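Local coordinates for hypothetical protein MG376 homolog (PDB 2HQL) that is a small OB-fold protein that binds single-stranded DNA, at residues Asn9-Gly15 and Ile70-Leu76. Numbering follows the deposited sequence.
Sequences NRVFLEG and ISIEGIL
Two extended strands, Asn9-Gly15 and Ile70-Leu76, pair antiparallel, their axes 4.4 Å apart at closest and their directions 146° apart. Val11/Gly74, Leu13/Ile72 and Gly15/Ile70 are hydrogen-bonded pairs: Val11 N to Gly74 O 2.7 Å, Gly74 N to Val11 O 2.6 Å, Leu13 N to Ile72 O 3.2 Å, Ile72 N to Leu13 O 2.8 Å, Gly15 N to Ile70 O 3.1 Å, Ile70 N to Gly15 O 2.9 Å. Beyond Gly74 a side chain replaces the main chain: Asn9 (chi1 t) takes Leu76 N on OD1 (2.8 Å) and gives ND2 to Leu76 O (3.0 Å). One face carries Val11 (t), Leu13 (t, p), Ile70 (t, t) and Ile72 (p, t); Val11 CG2 meets Leu76 CB at 3.7 Å. The other carries Phe12 (m), Glu14, Ser71 and Glu73, whose chi2 of -108° turns its carboxylate to Arg10 (m, t, p): NE to OE2 3.3 Å, a salt bridge with a weak hydrogen bond. Pairing the first and fourth strands closes the five-stranded OB barrel. Strand 86-96 flanks 70-76, helix 54-64 meets Ile70, Ile105, in a loop, touches Phe12, and Asn9-Leu13 pairs antiparallel with a strand of the second subunit, extending the sheet across the dimer.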
# COMPACT_ATOMS: atom_id res chain seq x y z
N ASN A 9 5.68 7.43 -4.72
CA ASN A 9 4.76 6.31 -4.67
C ASN A 9 5.38 5.03 -5.24
O ASN A 9 5.26 4.76 -6.43
CB ASN A 9 3.47 6.61 -5.44
CG ASN A 9 2.35 5.64 -5.11
OD1 ASN A 9 2.59 4.47 -4.84
ND2 ASN A 9 1.12 6.12 -5.15
N ARG A 10 6.05 4.27 -4.37
CA ARG A 10 6.66 3.01 -4.77
C ARG A 10 6.40 1.93 -3.71
O ARG A 10 6.48 2.20 -2.50
CB ARG A 10 8.16 3.21 -5.01
CG ARG A 10 8.42 4.15 -6.17
CD ARG A 10 9.86 4.19 -6.59
NE ARG A 10 10.40 2.87 -6.91
CZ ARG A 10 11.57 2.68 -7.52
NH1 ARG A 10 12.31 3.72 -7.87
NH2 ARG A 10 12.01 1.45 -7.74
N VAL A 11 6.08 0.72 -4.16
CA VAL A 11 5.78 -0.40 -3.28
C VAL A 11 6.53 -1.65 -3.74
O VAL A 11 6.61 -1.91 -4.93
CB VAL A 11 4.27 -0.75 -3.32
CG1 VAL A 11 3.92 -1.78 -2.26
CG2 VAL A 11 3.45 0.51 -3.17
N PHE A 12 7.07 -2.41 -2.79
CA PHE A 12 7.76 -3.66 -3.08
C PHE A 12 7.08 -4.68 -2.18
O PHE A 12 7.02 -4.52 -0.96
CB PHE A 12 9.24 -3.54 -2.73
CG PHE A 12 9.97 -2.55 -3.58
CD1 PHE A 12 10.70 -2.97 -4.68
CD2 PHE A 12 9.89 -1.19 -3.29
CE1 PHE A 12 11.34 -2.06 -5.49
CE2 PHE A 12 10.54 -0.26 -4.10
CZ PHE A 12 11.26 -0.69 -5.20
N LEU A 13 6.58 -5.75 -2.78
CA LEU A 13 5.85 -6.73 -1.99
C LEU A 13 5.93 -8.12 -2.58
O LEU A 13 6.13 -8.28 -3.78
CB LEU A 13 4.39 -6.29 -1.91
CG LEU A 13 3.39 -6.96 -0.98
CD1 LEU A 13 3.72 -6.66 0.48
CD2 LEU A 13 2.01 -6.42 -1.34
N GLU A 14 5.73 -9.12 -1.73
CA GLU A 14 5.76 -10.52 -2.14
C GLU A 14 4.74 -11.33 -1.36
O GLU A 14 4.51 -11.10 -0.18
CB GLU A 14 7.15 -11.11 -1.89
CG GLU A 14 7.11 -12.63 -1.76
CD GLU A 14 8.42 -13.23 -1.33
OE1 GLU A 14 9.22 -12.54 -0.66
OE2 GLU A 14 8.64 -14.42 -1.66
N GLY A 15 4.12 -12.30 -2.03
CA GLY A 15 3.16 -13.14 -1.36
C GLY A 15 2.80 -14.34 -2.21
O GLY A 15 3.35 -14.52 -3.30
N ILE A 70 5.00 -14.64 -5.72
CA ILE A 70 5.41 -13.63 -6.68
C ILE A 70 5.85 -12.40 -5.90
O ILE A 70 5.28 -12.09 -4.85
CB ILE A 70 4.25 -13.23 -7.64
CG1 ILE A 70 4.79 -12.25 -8.70
CG2 ILE A 70 3.10 -12.61 -6.84
CD1 ILE A 70 3.83 -11.91 -9.81
N SER A 71 6.88 -11.73 -6.40
CA SER A 71 7.42 -10.51 -5.78
C SER A 71 7.33 -9.45 -6.85
O SER A 71 7.58 -9.74 -8.01
CB SER A 71 8.89 -10.69 -5.38
OG SER A 71 9.06 -11.78 -4.49
N ILE A 72 6.99 -8.22 -6.47
CA ILE A 72 6.90 -7.15 -7.46
C ILE A 72 7.36 -5.80 -6.94
O ILE A 72 7.75 -5.64 -5.78
CB ILE A 72 5.43 -6.93 -7.96
CG1 ILE A 72 4.54 -6.49 -6.78
CG2 ILE A 72 4.87 -8.19 -8.63
CD1 ILE A 72 3.25 -5.82 -7.20
N GLU A 73 7.30 -4.82 -7.85
CA GLU A 73 7.58 -3.43 -7.57
C GLU A 73 6.32 -2.78 -8.13
O GLU A 73 5.92 -3.07 -9.25
CB GLU A 73 8.80 -2.93 -8.33
CG GLU A 73 9.35 -1.61 -7.78
CD GLU A 73 9.09 -0.41 -8.67
OE1 GLU A 73 9.51 -0.47 -9.84
OE2 GLU A 73 8.48 0.58 -8.20
N GLY A 74 5.66 -1.92 -7.37
CA GLY A 74 4.45 -1.33 -7.90
C GLY A 74 4.11 0.02 -7.33
O GLY A 74 4.89 0.60 -6.57
N ILE A 75 2.93 0.50 -7.69
CA ILE A 75 2.45 1.80 -7.24
C ILE A 75 1.14 1.62 -6.47
O ILE A 75 0.18 1.04 -6.98
CB ILE A 75 2.24 2.73 -8.45
CG1 ILE A 75 3.48 2.69 -9.35
CG2 ILE A 75 2.02 4.14 -7.99
CD1 ILE A 75 3.34 3.47 -10.65
N LEU A 76 1.10 2.12 -5.25
CA LEU A 76 -0.11 2.00 -4.44
C LEU A 76 -1.24 2.92 -4.92
O LEU A 76 -1.09 4.15 -4.93
CB LEU A 76 0.23 2.27 -2.98
CG LEU A 76 -0.71 1.67 -1.94
CD1 LEU A 76 -0.85 0.17 -2.16
CD2 LEU A 76 -0.17 1.95 -0.56